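Local coordinates for protein transcriptional regulator containing CBS domains (Streptococcus pneumoniae, PDB 6UOF) that probably senses adenosine-type nucleotides through its paired CBS domains, the part of a larger transcriptional regulator present here, and so helps to control transcription, at residues Thr23-Asp26 with Tyr27-Val31; Val51-Met54 with Arg55-Gly58. All coordinates share one frame; numbering follows the deposited sequence.

In the fold
Contacts 1 and 2 lie in the same CBS domain, their centres about 10 Å apart, and both are helix starts with a threonine and aspartate capping box. Contact 1 opens helix 24-34, which joins strands 18-19 and 39-42; contact 2 is the turn from strand 48-52 into helix 54-57. Each is partly buried, and each cap holds a water. The Y27 side chain of contact 1 packs against contact 2, its CD2 3.7 Å from A57 CB and its hydroxyl over the T53-M54 peptide. The polar chemistry differs with position: contact 1 adds the K25-D29 salt bridge, whereas the aspartate of contact 2 is buried and also bonds S71.

Contact 1: residues Thr23-Asp26 with Tyr27-Val31; sequences TVKD and YLDLV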
ATOM      1  N   THR A  23     -14.882   0.685  -5.689  1.00 13.83           N
ATOM      2  CA  THR A  23     -15.094  -0.404  -6.672  1.00 14.59           C
ATOM      3  C   THR A  23     -13.833  -0.638  -7.502  1.00 13.95           C
ATOM      4  O   THR A  23     -12.878   0.162  -7.466  1.00 13.65           O
ATOM      5  CB  THR A  23     -16.277  -0.060  -7.580  1.00 16.07           C
ATOM      6  OG1 THR A  23     -15.864   1.069  -8.351  1.00 17.31           O
ATOM      7  CG2 THR A  23     -17.556   0.213  -6.815  1.00 17.00           C
ATOM      8  N   VAL A  24     -13.865  -1.731  -8.252  1.00 13.88           N
ATOM      9  CA  VAL A  24     -12.744  -2.056  -9.175  1.00 14.07           C
ATOM     10  C   VAL A  24     -12.604  -0.915 -10.195  1.00 14.62           C
ATOM     11  O   VAL A  24     -11.452  -0.543 -10.496  1.00 14.50           O
ATOM     12  CB  VAL A  24     -12.976  -3.432  -9.821  1.00 14.51           C
ATOM     13  CG1 VAL A  24     -12.116  -3.647 -11.061  1.00 15.08           C
ATOM     14  CG2 VAL A  24     -12.748  -4.536  -8.803  1.00 14.19           C
ATOM     15  N   LYS A  25     -13.716  -0.312 -10.625  1.00 15.66           N
ATOM     16  CA  LYS A  25     -13.666   0.858 -11.551  1.00 17.34           C
ATOM     17  C   LYS A  25     -12.847   1.973 -10.889  1.00 16.42           C
ATOM     18  O   LYS A  25     -12.012   2.602 -11.569  1.00 16.88           O
ATOM     19  CB  LYS A  25     -15.067   1.389 -11.879  1.00 19.44           C
ATOM     20  CG  LYS A  25     -15.085   2.664 -12.719  1.00 22.05           C
ATOM     21  CD  LYS A  25     -16.459   3.286 -12.883  1.00 25.81           C
ATOM     22  CE  LYS A  25     -16.427   4.664 -13.517  1.00 28.02           C
ATOM     23  NZ  LYS A  25     -15.738   5.652 -12.653  1.00 29.65           N
ATOM     24  N   ASP A  26     -13.096   2.235  -9.608  1.00 15.59           N
ATOM     25  CA  ASP A  26     -12.335   3.288  -8.885  1.00 15.71           C
ATOM     26  C   ASP A  26     -10.845   2.934  -8.867  1.00 14.53           C
ATOM     27  O   ASP A  26     -10.018   3.851  -9.036  1.00 15.20           O
ATOM     28  CB  ASP A  26     -12.855   3.469  -7.460  1.00 15.86           C
ATOM     29  CG  ASP A  26     -14.288   3.957  -7.382  1.00 17.39           C
ATOM     30  OD1 ASP A  26     -14.676   4.772  -8.229  1.00 19.11           O
ATOM     31  OD2 ASP A  26     -15.004   3.495  -6.482  1.00 18.00           O
ATOM     32  N   TYR A  27     -10.508   1.658  -8.674  1.00 14.07           N
ATOM     33  CA  TYR A  27      -9.087   1.212  -8.679  1.00 13.59           C
ATOM     34  C   TYR A  27      -8.467   1.474 -10.059  1.00 13.96           C
ATOM     35  O   TYR A  27      -7.380   2.094 -10.140  1.00 13.77           O
ATOM     36  CB  TYR A  27      -8.986  -0.269  -8.311  1.00 13.10           C
ATOM     37  CG  TYR A  27      -7.667  -0.893  -8.679  1.00 12.79           C
ATOM     38  CD1 TYR A  27      -6.538  -0.731  -7.893  1.00 12.75           C
ATOM     39  CD2 TYR A  27      -7.531  -1.573  -9.873  1.00 13.73           C
ATOM     40  CE1 TYR A  27      -5.320  -1.288  -8.245  1.00 12.74           C
ATOM     41  CE2 TYR A  27      -6.312  -2.106 -10.255  1.00 13.47           C
ATOM     42  CZ  TYR A  27      -5.202  -1.941  -9.456  1.00 13.05           C
ATOM     43  OH  TYR A  27      -3.995  -2.469  -9.816  1.00 13.25           O
ATOM     44  N   LEU A  28      -9.144   1.053 -11.127  1.00 14.37           N
ATOM     45  CA  LEU A  28      -8.590   1.243 -12.497  1.00 15.54           C
ATOM     46  C   LEU A  28      -8.400   2.736 -12.787  1.00 16.39           C
ATOM     47  O   LEU A  28      -7.381   3.093 -13.416  1.00 16.78           O
ATOM     48  CB  LEU A  28      -9.501   0.566 -13.526  1.00 16.33           C
ATOM     49  CG  LEU A  28      -9.593  -0.956 -13.408  1.00 16.45           C
ATOM     50  CD1 LEU A  28     -10.604  -1.523 -14.394  1.00 17.66           C
ATOM     51  CD2 LEU A  28      -8.230  -1.609 -13.611  1.00 16.70           C
ATOM     52  N   ASP A  29      -9.328   3.580 -12.336  1.00 16.57           N
ATOM     53  CA  ASP A  29      -9.201   5.043 -12.551  1.00 18.29           C
ATOM     54  C   ASP A  29      -7.982   5.563 -11.780  1.00 16.68           C
ATOM     55  O   ASP A  29      -7.260   6.442 -12.318  1.00 17.30           O
ATOM     56  CB  ASP A  29     -10.468   5.781 -12.108  1.00 20.51           C
ATOM     57  CG  ASP A  29     -11.705   5.482 -12.937  1.00 23.68           C
ATOM     58  OD1 ASP A  29     -11.552   4.963 -14.073  1.00 26.32           O
ATOM     59  OD2 ASP A  29     -12.817   5.775 -12.446  1.00 28.20           O
ATOM     60  N   LEU A  30      -7.781   5.090 -10.544  1.00 15.37           N
ATOM     61  CA  LEU A  30      -6.642   5.581  -9.717  1.00 14.63           C
ATOM     62  C   LEU A  30      -5.320   5.141 -10.356  1.00 14.27           C
ATOM     63  O   LEU A  30      -4.344   5.912 -10.311  1.00 14.01           O
ATOM     64  CB  LEU A  30      -6.766   5.056  -8.286  1.00 14.03           C
ATOM     65  CG  LEU A  30      -5.821   5.715  -7.285  1.00 15.10           C
ATOM     66  CD1 LEU A  30      -6.090   7.205  -7.171  1.00 15.77           C
ATOM     67  CD2 LEU A  30      -5.915   5.047  -5.932  1.00 15.55           C
ATOM     68  N   VAL A  31      -5.304   3.947 -10.951  1.00 14.17           N
ATOM     69  CA  VAL A  31      -4.064   3.469 -11.618  1.00 14.50           C
ATOM     70  C   VAL A  31      -3.676   4.470 -12.715  1.00 15.41           C
ATOM     71  O   VAL A  31      -2.490   4.827 -12.815  1.00 15.78           O
ATOM     72  CB  VAL A  31      -4.257   2.061 -12.196  1.00 14.49           C
ATOM     73  CG1 VAL A  31      -3.104   1.669 -13.112  1.00 14.83           C
ATOM     74  CG2 VAL A  31      -4.457   1.021 -11.107  1.00 13.83           C
TER
HETATM   75  O   HOH W   1     -13.085   6.705  -9.307  0.60 21.98           O
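The ring of Y27 is turned with one edge toward V24, whose O lies near the ring plane and 4.1 Å from Y27 CD2. One face is overlaid by V31 CG2, 3.5 Å above the plane and displaced toward the rim. Beyond the ring, the Y27 hydroxyl is hydrogen-bonded to the carbonyl of S37, and A57 and F39 also touch this side chain. V24 CG1 and L28 CD1 meet at 4.2 Å.

The other flat groups are carboxylates. D26 folds back on the start of helix 24-34, the crossover helix between strands 18-19 and 39-42 in this CBS domain's beta-alpha-beta unit. T23 N donates to D26 OD2 (2.9 Å, N-H...O angle 163°) on the anti side, 33° out of the carboxylate plane. In return D26 N donates to T23 OG1 at 3.3 Å, completing a capping box. From K25 the extended chain bends only at its last torsion (chi4 -65°), carrying NZ to D29, one turn on, at the syn lone pair of OD2 (2.9 Å). A water donates to D26 OD1 (2.7 Å) and, at longer range, to D29 OD2. These two carboxylate oxygens stand 4.7 Å apart, so the K25 ammonium and bridging water probably ease their repulsion.

Contact 2: residues Val51-Met54 with Arg55-Gly58; sequences VVTM and RDAG
T53 reaches forward and D56 back across the first turn of helix 54-57, their side chains running obliquely. With chi1 at 72°, T53 OG1 is tucked between the amide and carbonyl arms of its own backbone, where it receives D56 N at 3.2 Å. D56 OD2 in turn takes T53 N at 3.0 Å; that donor comes from above the carboxylate plane, 35° out of it. The two reciprocal bonds make a capping box. A water ties the outer side together, lying 2.7 Å from T53 OG1, donating to D56 OD1 at 2.8 Å and weakly accepting from R55 NE.

The sequence T53-M54-R55-D56 following strand 48-52 fits the Thr/Ser-x-x-Asp signature of CBS domains, whose aspartate in many relatives contacts the ribose of a bound nucleotide. Here the buried D56 OD2 also bonds the hydroxyl of S71.

On the apolar side, V52 CG2 approaches A57 CB at 4.0 Å, and Y27 touches both residues. M54, modelled as selenomethionine, starts out extended and then folds at chi2, which brings SE to 3.6 Å from G58 CA; a further bend at chi3 places CE. Its carbonyl O accepts from G58 N at 2.8 Å.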
ATOM      1  N   VAL A  51      -4.512  -5.068   0.653  1.00 11.27           N
ATOM      2  CA  VAL A  51      -3.835  -4.335  -0.435  1.00 11.45           C
ATOM      3  C   VAL A  51      -4.469  -4.795  -1.747  1.00 11.94           C
ATOM      4  O   VAL A  51      -4.951  -5.950  -1.832  1.00 13.37           O
ATOM      5  CB  VAL A  51      -2.315  -4.573  -0.409  1.00 12.25           C
ATOM      6  CG1 VAL A  51      -1.636  -3.948   0.802  1.00 13.06           C
ATOM      7  CG2 VAL A  51      -1.958  -6.047  -0.526  1.00 14.33           C
ATOM      8  N   VAL A  52      -4.513  -3.919  -2.725  1.00 11.41           N
ATOM      9  CA  VAL A  52      -5.103  -4.290  -4.038  1.00 11.94           C
ATOM     10  C   VAL A  52      -4.041  -4.069  -5.116  1.00 12.69           C
ATOM     11  O   VAL A  52      -3.404  -2.995  -5.152  1.00 12.46           O
ATOM     12  CB  VAL A  52      -6.436  -3.564  -4.315  1.00 13.42           C
ATOM     13  CG1 VAL A  52      -6.315  -2.052  -4.284  1.00 13.41           C
ATOM     14  CG2 VAL A  52      -7.071  -4.024  -5.613  1.00 14.97           C
ATOM     15  N   THR A  53      -3.835  -5.102  -5.927  1.00 13.12           N
ATOM     16  CA  THR A  53      -2.846  -5.102  -7.037  1.00 13.84           C
ATOM     17  C   THR A  53      -3.568  -5.392  -8.347  1.00 13.42           C
ATOM     18  O   THR A  53      -4.740  -5.748  -8.345  1.00 13.65           O
ATOM     19  CB  THR A  53      -1.774  -6.172  -6.797  1.00 15.49           C
ATOM     20  OG1 THR A  53      -2.384  -7.449  -7.015  1.00 17.25           O
ATOM     21  CG2 THR A  53      -1.195  -6.092  -5.401  1.00 16.21           C
HETATM   22  N   MSE A  54      -2.861  -5.261  -9.466  1.00 13.82           N
HETATM   23  CA  MSE A  54      -3.483  -5.503 -10.751  1.00 14.36           C
HETATM   24  C   MSE A  54      -3.809  -6.993 -10.885  1.00 15.23           C
HETATM   25  O   MSE A  54      -4.791  -7.356 -11.533  1.00 16.30           O
HETATM   26  CB  MSE A  54      -2.596  -4.997 -11.890  1.00 14.74           C
HETATM   27  CG  MSE A  54      -3.274  -5.054 -13.240  1.00 15.41           C
HETATM   28 SE   MSE A  54      -4.878  -3.960 -13.462  1.00 16.10          SE
HETATM   29  CE  MSE A  54      -4.086  -2.179 -13.442  1.00 16.47           C
ATOM     30  N   ARG A  55      -2.996  -7.867 -10.273  1.00 15.72           N
ATOM     31  CA  ARG A  55      -3.327  -9.291 -10.272  1.00 18.05           C
ATOM     32  C   ARG A  55      -4.681  -9.510  -9.581  1.00 16.96           C
ATOM     33  O   ARG A  55      -5.466 -10.349 -10.020  1.00 18.86           O
ATOM     34  CB  ARG A  55      -2.237 -10.096  -9.555  1.00 20.86           C
ATOM     35  CG  ARG A  55      -2.569 -11.568  -9.351  1.00 25.03           C
ATOM     36  CD  ARG A  55      -1.434 -12.364  -8.727  1.00 29.82           C
ATOM     37  NE  ARG A  55      -1.349 -12.259  -7.272  1.00 33.21           N
ATOM     38  CZ  ARG A  55      -1.727 -13.205  -6.405  1.00 38.03           C
ATOM     39  NH1 ARG A  55      -2.217 -14.359  -6.829  1.00 42.25           N
ATOM     40  NH2 ARG A  55      -1.597 -12.995  -5.106  1.00 40.50           N
ATOM     41  N   ASP A  56      -4.944  -8.759  -8.518  1.00 16.34           N
ATOM     42  CA  ASP A  56      -6.210  -8.918  -7.765  1.00 16.49           C
ATOM     43  C   ASP A  56      -7.419  -8.376  -8.535  1.00 16.52           C
ATOM     44  O   ASP A  56      -8.473  -9.013  -8.476  1.00 17.18           O
ATOM     45  CB  ASP A  56      -6.156  -8.126  -6.465  1.00 15.96           C
ATOM     46  CG  ASP A  56      -5.132  -8.590  -5.455  1.00 16.53           C
ATOM     47  OD1 ASP A  56      -4.879  -9.800  -5.394  1.00 18.60           O
ATOM     48  OD2 ASP A  56      -4.639  -7.738  -4.692  1.00 16.96           O
ATOM     49  N   ALA A  57      -7.264  -7.251  -9.241  1.00 16.07           N
ATOM     50  CA  ALA A  57      -8.448  -6.520  -9.750  1.00 16.52           C
ATOM     51  C   ALA A  57      -8.569  -6.477 -11.274  1.00 17.55           C
ATOM     52  O   ALA A  57      -9.686  -6.209 -11.733  1.00 18.94           O
ATOM     53  CB  ALA A  57      -8.387  -5.105  -9.216  1.00 17.26           C
ATOM     54  N   GLY A  58      -7.483  -6.713 -12.009  1.00 18.43           N
ATOM     55  CA  GLY A  58      -7.444  -6.489 -13.471  1.00 19.99           C
ATOM     56  C   GLY A  58      -8.566  -7.137 -14.253  1.00 21.67           C
ATOM     57  O   GLY A  58      -9.069  -6.505 -15.213  1.00 24.05           O
TER
HETATM   58  O   HOH W   2      -2.061  -9.783  -5.645  0.50 26.59           O